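Local coordinates for protein putative dihydrodipicolinate synthase (Thermus thermophilus, PDB 2PCQ) that is a putative member of the dihydrodipicolinate synthase family, folded as a (beta/alpha)8 TIM barrel, with four chains in the assembly, at residues E23-L28 against G249-G253; L16-R22 against R54-L59. The contacts are given in a common frame with arbitrary orientation. Residues are numbered along the deposited sequence.

Contact 1 of 2, residues E23-L28 against G249-G253; sequences ELAQAL and GLPAG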
ATOM      1  N   GLU A  23     -25.918 -22.431 -22.044  1.00 22.05           N
ATOM      2  CA  GLU A  23     -26.407 -21.584 -23.125  1.00 23.93           C
ATOM      3  C   GLU A  23     -25.483 -20.394 -23.349  1.00 23.97           C
ATOM      4  O   GLU A  23     -25.223 -20.000 -24.486  1.00 20.29           O
ATOM      5  CB  GLU A  23     -27.815 -21.076 -22.809  1.00 27.76           C
ATOM      6  CG  GLU A  23     -28.479 -20.359 -23.971  1.00 40.54           C
ATOM      7  CD  GLU A  23     -29.827 -19.772 -23.605  1.00 49.31           C
ATOM      8  OE1 GLU A  23     -30.624 -20.477 -22.949  1.00 57.14           O
ATOM      9  OE2 GLU A  23     -30.093 -18.608 -23.981  1.00 52.14           O
ATOM     10  N   LEU A  24     -24.992 -19.816 -22.257  1.00 19.62           N
ATOM     11  CA  LEU A  24     -24.099 -18.670 -22.342  1.00 18.62           C
ATOM     12  C   LEU A  24     -22.813 -19.046 -23.064  1.00 15.21           C
ATOM     13  O   LEU A  24     -22.347 -18.322 -23.941  1.00 16.79           O
ATOM     14  CB  LEU A  24     -23.766 -18.161 -20.939  1.00 19.35           C
ATOM     15  CG  LEU A  24     -22.870 -16.929 -20.854  1.00 19.62           C
ATOM     16  CD1 LEU A  24     -23.585 -15.739 -21.474  1.00 16.46           C
ATOM     17  CD2 LEU A  24     -22.522 -16.652 -19.398  1.00 18.67           C
ATOM     18  N   ALA A  25     -22.238 -20.185 -22.691  1.00 15.87           N
ATOM     19  CA  ALA A  25     -21.000 -20.646 -23.303  1.00 16.17           C
ATOM     20  C   ALA A  25     -21.173 -20.876 -24.802  1.00 19.09           C
ATOM     21  O   ALA A  25     -20.301 -20.524 -25.595  1.00 19.21           O
ATOM     22  CB  ALA A  25     -20.527 -21.932 -22.622  1.00 14.37           C
ATOM     23  N   GLN A  26     -22.307 -21.460 -25.184  1.00 19.07           N
ATOM     24  CA  GLN A  26     -22.590 -21.750 -26.590  1.00 22.28           C
ATOM     25  C   GLN A  26     -22.820 -20.491 -27.419  1.00 19.19           C
ATOM     26  O   GLN A  26     -22.566 -20.478 -28.622  1.00 22.84           O
ATOM     27  CB  GLN A  26     -23.816 -22.663 -26.702  1.00 21.84           C
ATOM     28  CG  GLN A  26     -23.665 -23.987 -25.964  1.00 32.45           C
ATOM     29  CD  GLN A  26     -24.922 -24.846 -26.022  1.00 46.06           C
ATOM     30  OE1 GLN A  26     -26.031 -24.369 -25.767  1.00 43.52           O
ATOM     31  NE2 GLN A  26     -24.751 -26.123 -26.347  1.00 50.49           N
ATOM     32  N   ALA A  27     -23.294 -19.431 -26.772  1.00 21.31           N
ATOM     33  CA  ALA A  27     -23.560 -18.174 -27.461  1.00 18.48           C
ATOM     34  C   ALA A  27     -22.302 -17.344 -27.684  1.00 18.01           C
ATOM     35  O   ALA A  27     -22.265 -16.493 -28.568  1.00 20.01           O
ATOM     36  CB  ALA A  27     -24.575 -17.360 -26.680  1.00 16.80           C
ATOM     37  N   LEU A  28     -21.269 -17.593 -26.888  1.00 18.92           N
ATOM     38  CA  LEU A  28     -20.039 -16.825 -27.012  1.00 16.98           C
ATOM     39  C   LEU A  28     -18.890 -17.534 -27.717  1.00 15.60           C
ATOM     40  O   LEU A  28     -18.142 -16.911 -28.470  1.00 16.42           O
ATOM     41  CB  LEU A  28     -19.570 -16.372 -25.620  1.00 20.03           C
ATOM     42  CG  LEU A  28     -20.489 -15.393 -24.885  1.00 24.47           C
ATOM     43  CD1 LEU A  28     -20.050 -15.233 -23.435  1.00 24.71           C
ATOM     44  CD2 LEU A  28     -20.465 -14.058 -25.605  1.00 23.49           C
ATOM     45  N   GLY A 249     -29.295  -9.550 -23.814  1.00 21.58           N
ATOM     46  CA  GLY A 249     -30.119 -10.732 -23.999  1.00 21.72           C
ATOM     47  C   GLY A 249     -29.499 -12.084 -23.692  1.00 22.84           C
ATOM     48  O   GLY A 249     -30.146 -13.104 -23.908  1.00 23.56           O
ATOM     49  N   LEU A 250     -28.262 -12.117 -23.203  1.00 19.66           N
ATOM     50  CA  LEU A 250     -27.632 -13.398 -22.881  1.00 21.30           C
ATOM     51  C   LEU A 250     -27.923 -13.789 -21.429  1.00 21.44           C
ATOM     52  O   LEU A 250     -28.041 -12.926 -20.558  1.00 20.02           O
ATOM     53  CB  LEU A 250     -26.120 -13.335 -23.131  1.00 23.66           C
ATOM     54  CG  LEU A 250     -25.701 -13.230 -24.602  1.00 25.52           C
ATOM     55  CD1 LEU A 250     -24.188 -13.259 -24.716  1.00 27.16           C
ATOM     56  CD2 LEU A 250     -26.296 -14.385 -25.386  1.00 32.33           C
ATOM     57  N   PRO A 251     -28.048 -15.099 -21.153  1.00 21.82           N
ATOM     58  CA  PRO A 251     -28.336 -15.617 -19.810  1.00 21.66           C
ATOM     59  C   PRO A 251     -27.160 -15.625 -18.824  1.00 22.46           C
ATOM     60  O   PRO A 251     -26.796 -16.677 -18.297  1.00 21.40           O
ATOM     61  CB  PRO A 251     -28.850 -17.025 -20.102  1.00 18.54           C
ATOM     62  CG  PRO A 251     -27.976 -17.445 -21.236  1.00 17.54           C
ATOM     63  CD  PRO A 251     -27.974 -16.204 -22.131  1.00 22.10           C
ATOM     64  N   ALA A 252     -26.587 -14.455 -18.559  1.00 19.98           N
ATOM     65  CA  ALA A 252     -25.455 -14.345 -17.643  1.00 18.20           C
ATOM     66  C   ALA A 252     -25.851 -14.474 -16.176  1.00 19.85           C
ATOM     67  O   ALA A 252     -25.010 -14.737 -15.319  1.00 20.08           O
ATOM     68  CB  ALA A 252     -24.734 -13.023 -17.867  1.00 15.75           C
ATOM     69  N   GLY A 253     -27.132 -14.285 -15.879  1.00 19.55           N
ATOM     70  CA  GLY A 253     -27.569 -14.392 -14.502  1.00 18.67           C
ATOM     71  C   GLY A 253     -27.115 -13.226 -13.633  1.00 20.63           C
ATOM     72  O   GLY A 253     -26.800 -12.145 -14.138  1.00 19.26           O
TER

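Contact 2 of 2, residues L16-R22 against R54-L59; sequences LDEEAFR and RGLRAL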
ATOM      1  N   LEU A  16     -27.010 -21.851  -8.524  1.00 19.39           N
ATOM      2  CA  LEU A  16     -26.260 -22.070  -9.752  1.00 20.81           C
ATOM      3  C   LEU A  16     -27.254 -22.446 -10.847  1.00 24.02           C
ATOM      4  O   LEU A  16     -28.128 -23.289 -10.636  1.00 22.81           O
ATOM      5  CB  LEU A  16     -25.249 -23.206  -9.566  1.00 18.97           C
ATOM      6  CG  LEU A  16     -24.491 -23.637 -10.827  1.00 25.00           C
ATOM      7  CD1 LEU A  16     -23.637 -22.481 -11.333  1.00 20.66           C
ATOM      8  CD2 LEU A  16     -23.626 -24.851 -10.523  1.00 21.22           C
ATOM      9  N   ASP A  17     -27.131 -21.818 -12.013  1.00 21.48           N
ATOM     10  CA  ASP A  17     -28.032 -22.113 -13.124  1.00 22.36           C
ATOM     11  C   ASP A  17     -27.243 -22.815 -14.224  1.00 21.91           C
ATOM     12  O   ASP A  17     -26.673 -22.165 -15.099  1.00 21.94           O
ATOM     13  CB  ASP A  17     -28.640 -20.823 -13.676  1.00 20.86           C
ATOM     14  CG  ASP A  17     -29.778 -21.085 -14.653  1.00 24.66           C
ATOM     15  OD1 ASP A  17     -29.747 -22.121 -15.352  1.00 23.76           O
ATOM     16  OD2 ASP A  17     -30.697 -20.247 -14.732  1.00 21.41           O
ATOM     17  N   GLU A  18     -27.214 -24.142 -14.166  1.00 21.12           N
ATOM     18  CA  GLU A  18     -26.490 -24.961 -15.137  1.00 26.46           C
ATOM     19  C   GLU A  18     -26.944 -24.746 -16.578  1.00 24.96           C
ATOM     20  O   GLU A  18     -26.120 -24.643 -17.489  1.00 23.82           O
ATOM     21  CB  GLU A  18     -26.635 -26.443 -14.778  1.00 27.17           C
ATOM     22  CG  GLU A  18     -26.023 -26.812 -13.437  1.00 33.14           C
ATOM     23  CD  GLU A  18     -26.332 -28.238 -13.027  1.00 39.30           C
ATOM     24  OE1 GLU A  18     -26.046 -29.169 -13.811  1.00 36.23           O
ATOM     25  OE2 GLU A  18     -26.863 -28.427 -11.913  1.00 43.02           O
ATOM     26  N   GLU A  19     -28.255 -24.693 -16.783  1.00 25.93           N
ATOM     27  CA  GLU A  19     -28.805 -24.494 -18.119  1.00 26.82           C
ATOM     28  C   GLU A  19     -28.318 -23.172 -18.704  1.00 21.11           C
ATOM     29  O   GLU A  19     -27.886 -23.114 -19.854  1.00 19.97           O
ATOM     30  CB  GLU A  19     -30.336 -24.508 -18.073  1.00 32.64           C
ATOM     31  CG  GLU A  19     -30.958 -25.858 -17.733  1.00 45.19           C
ATOM     32  CD  GLU A  19     -30.511 -26.399 -16.387  1.00 56.46           C
ATOM     33  OE1 GLU A  19     -30.551 -25.638 -15.394  1.00 58.92           O
ATOM     34  OE2 GLU A  19     -30.127 -27.589 -16.320  1.00 59.28           O
ATOM     35  N   ALA A  20     -28.390 -22.113 -17.905  1.00 19.60           N
ATOM     36  CA  ALA A  20     -27.949 -20.796 -18.351  1.00 19.04           C
ATOM     37  C   ALA A  20     -26.457 -20.805 -18.660  1.00 18.47           C
ATOM     38  O   ALA A  20     -26.014 -20.206 -19.635  1.00 18.24           O
ATOM     39  CB  ALA A  20     -28.254 -19.752 -17.281  1.00 16.17           C
ATOM     40  N   PHE A  21     -25.688 -21.496 -17.825  1.00 18.50           N
ATOM     41  CA  PHE A  21     -24.242 -21.587 -17.989  1.00 19.89           C
ATOM     42  C   PHE A  21     -23.913 -22.178 -19.361  1.00 20.53           C
ATOM     43  O   PHE A  21     -23.091 -21.639 -20.105  1.00 20.77           O
ATOM     44  CB  PHE A  21     -23.669 -22.467 -16.865  1.00 18.83           C
ATOM     45  CG  PHE A  21     -22.178 -22.313 -16.643  1.00 20.81           C
ATOM     46  CD1 PHE A  21     -21.495 -21.178 -17.074  1.00 20.25           C
ATOM     47  CD2 PHE A  21     -21.473 -23.284 -15.928  1.00 20.01           C
ATOM     48  CE1 PHE A  21     -20.132 -21.011 -16.800  1.00 19.72           C
ATOM     49  CE2 PHE A  21     -20.111 -23.127 -15.647  1.00 20.35           C
ATOM     50  CZ  PHE A  21     -19.442 -21.987 -16.081  1.00 20.82           C
ATOM     51  N   ARG A  22     -24.574 -23.282 -19.695  1.00 19.92           N
ATOM     52  CA  ARG A  22     -24.357 -23.959 -20.968  1.00 20.86           C
ATOM     53  C   ARG A  22     -24.774 -23.096 -22.160  1.00 19.75           C
ATOM     54  O   ARG A  22     -24.065 -23.023 -23.163  1.00 22.28           O
ATOM     55  CB  ARG A  22     -25.124 -25.287 -20.982  1.00 27.84           C
ATOM     56  CG  ARG A  22     -24.981 -26.084 -22.260  1.00 32.98           C
ATOM     57  CD  ARG A  22     -25.616 -27.468 -22.138  1.00 38.02           C
ATOM     58  NE  ARG A  22     -26.988 -27.419 -21.638  1.00 43.10           N
ATOM     59  CZ  ARG A  22     -27.351 -27.755 -20.403  1.00 46.19           C
ATOM     60  NH1 ARG A  22     -26.443 -28.173 -19.530  1.00 46.78           N
ATOM     61  NH2 ARG A  22     -28.624 -27.675 -20.038  1.00 43.25           N
ATOM     62  N   ARG A  54     -20.265 -29.679 -10.734  1.00 18.98           N
ATOM     63  CA  ARG A  54     -21.550 -29.704 -11.422  1.00 22.61           C
ATOM     64  C   ARG A  54     -21.576 -28.684 -12.561  1.00 22.96           C
ATOM     65  O   ARG A  54     -22.008 -28.985 -13.674  1.00 23.39           O
ATOM     66  CB  ARG A  54     -22.665 -29.399 -10.420  1.00 23.59           C
ATOM     67  CG  ARG A  54     -24.028 -29.942 -10.799  1.00 35.37           C
ATOM     68  CD  ARG A  54     -24.983 -29.831  -9.617  1.00 35.80           C
ATOM     69  NE  ARG A  54     -25.414 -28.456  -9.385  1.00 41.97           N
ATOM     70  CZ  ARG A  54     -25.617 -27.931  -8.183  1.00 41.14           C
ATOM     71  NH1 ARG A  54     -25.422 -28.662  -7.096  1.00 49.48           N
ATOM     72  NH2 ARG A  54     -26.026 -26.676  -8.065  1.00 50.78           N
ATOM     73  N   GLY A  55     -21.103 -27.475 -12.276  1.00 19.53           N
ATOM     74  CA  GLY A  55     -21.084 -26.434 -13.285  1.00 19.27           C
ATOM     75  C   GLY A  55     -20.288 -26.801 -14.523  1.00 18.61           C
ATOM     76  O   GLY A  55     -20.735 -26.569 -15.645  1.00 20.57           O
ATOM     77  N   LEU A  56     -19.110 -27.382 -14.324  1.00 19.03           N
ATOM     78  CA  LEU A  56     -18.255 -27.762 -15.443  1.00 20.09           C
ATOM     79  C   LEU A  56     -18.840 -28.920 -16.251  1.00 22.45           C
ATOM     80  O   LEU A  56     -18.693 -28.961 -17.471  1.00 23.14           O
ATOM     81  CB  LEU A  56     -16.853 -28.118 -14.938  1.00 19.12           C
ATOM     82  CG  LEU A  56     -15.782 -28.450 -15.986  1.00 24.82           C
ATOM     83  CD1 LEU A  56     -15.660 -27.313 -16.992  1.00 23.40           C
ATOM     84  CD2 LEU A  56     -14.449 -28.689 -15.292  1.00 22.25           C
ATOM     85  N   ARG A  57     -19.505 -29.854 -15.574  1.00 22.49           N
ATOM     86  CA  ARG A  57     -20.122 -30.995 -16.252  1.00 26.88           C
ATOM     87  C   ARG A  57     -21.277 -30.546 -17.149  1.00 24.49           C
ATOM     88  O   ARG A  57     -21.656 -31.248 -18.084  1.00 23.16           O
ATOM     89  CB  ARG A  57     -20.667 -32.011 -15.241  1.00 27.25           C
ATOM     90  CG  ARG A  57     -19.623 -32.813 -14.478  1.00 33.25           C
ATOM     91  CD  ARG A  57     -20.267 -34.055 -13.854  1.00 38.59           C
ATOM     92  NE  ARG A  57     -21.304 -33.721 -12.877  1.00 43.13           N
ATOM     93  CZ  ARG A  57     -21.069 -33.454 -11.594  1.00 44.70           C
ATOM     94  NH1 ARG A  57     -19.829 -33.484 -11.125  1.00 42.67           N
ATOM     95  NH2 ARG A  57     -22.071 -33.150 -10.781  1.00 44.26           N
ATOM     96  N   ALA A  58     -21.842 -29.380 -16.852  1.00 20.83           N
ATOM     97  CA  ALA A  58     -22.955 -28.854 -17.631  1.00 23.89           C
ATOM     98  C   ALA A  58     -22.493 -28.258 -18.959  1.00 25.18           C
ATOM     99  O   ALA A  58     -23.296 -28.063 -19.869  1.00 22.57           O
ATOM    100  CB  ALA A  58     -23.698 -27.797 -16.827  1.00 18.25           C
ATOM    101  N   LEU A  59     -21.200 -27.973 -19.068  1.00 24.99           N
ATOM    102  CA  LEU A  59     -20.662 -27.379 -20.287  1.00 24.80           C
ATOM    103  C   LEU A  59     -20.160 -28.403 -21.291  1.00 24.38           C
ATOM    104  O   LEU A  59     -19.784 -29.512 -20.930  1.00 24.20           O
ATOM    105  CB  LEU A  59     -19.521 -26.415 -19.951  1.00 19.36           C
ATOM    106  CG  LEU A  59     -19.845 -25.278 -18.978  1.00 24.04           C
ATOM    107  CD1 LEU A  59     -18.604 -24.421 -18.794  1.00 20.81           C
ATOM    108  CD2 LEU A  59     -21.009 -24.441 -19.509  1.00 18.95           C
TER
HETATM  109  O   HOH W   1     -23.978 -30.668 -14.393  1.00 23.42           O

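Contact 1 of 2, residues E23-L28 against G249-G253
An inverse gamma turn centred on Pro251 presses an irregular piece of chain against a barrel helix. The turn is closed by a weak backbone hydrogen bond of 2.9 Å from Ala252 N to Leu250 O, and it directs the proline ring toward the helix, where Pro251 CG lies 3.9 Å from Leu24 N and 3.7 Å from Glu23 OE2. Just before it, Gly249, with positive phi, ends helix 216-247 in a Schellman motif, with backbone angles that would jam a CB against the carbonyl oxygen before it. The side-chain contacts are otherwise apolar. Leu250 lies across one turn of the helix, with its CB 3.9 Å from Leu24 CD1, its CD2 3.7 Å from Ala27 CB and its CD1 3.9 Å from Leu28 CD2. Leu24 is shared, since its CD2 also lies 4.1 Å from Ala252 CA. About 295 Å² is buried in all. Behind residues 249-253, Leu250 and Ala252 rest on Leu245 of helix 216-247, and Arg246 of that helix hydrogen-bonds to Gly253 O; on its inner side helix 18-28 sets Ala25 and Leu28 against Ile6 of barrel strand 2-6.

Contact 2 of 2, residues L16-R22 against R54-L59
Glu18 and Arg54 form a salt bridge, Glu18 OE2 to Arg54 NE at 2.9 Å, though its hydrogen-bond angle is poor and the bond weak; Arg54 is held more firmly by Glu50, which pairs with its NH1. The other carboxylate oxygen, Glu18 OE1, accepts from a water at 2.6 Å that also donates to Arg54 O at 2.7 Å. One turn on, Arg22 NH1 donates a well-aligned hydrogen bond of 3.2 Å to Ala58 O. Between these polar links, Glu18 CB meets Ala58 CB at 3.8 Å. Deeper in, Leu59 CD2 makes a CH-pi contact with Phe21, 3.9 Å from the ring centroid, and Leu16 CD2 comes within 4.0 Å of Gly55 N. Gly55 lets the two sides come close; a modelled CB there would just touch Phe21 CE2 and Leu16 CD2. Charged side chains and water thus join the partly exposed margin of two consecutive barrel helices, whereas their buried contact toward Val37 of strand 36-37 is aromatic and aliphatic.

In the fold
Both contacts use helix 18-28, the first helix of the barrel: contact 2 takes its N-terminal part and the residues leading into it, contact 1 its C-terminal part. Their centres are about 11 Å apart, on the same side of the chain's centre, and they touch directly, Pro251 O lying 3.6 Å from Ala20 CB and Ala25 CB 4.0 Å from Leu59 CD2. Along the chain the order is 16-22, 23-28, 54-59, 249-253, so the contacts cross. Contact 2 is local, joining the first barrel helix to helix 49-57 next in sequence; contact 1 spans most of the chain and ties the barrel's beginning to the helical C-terminal region that follows strand 191-193.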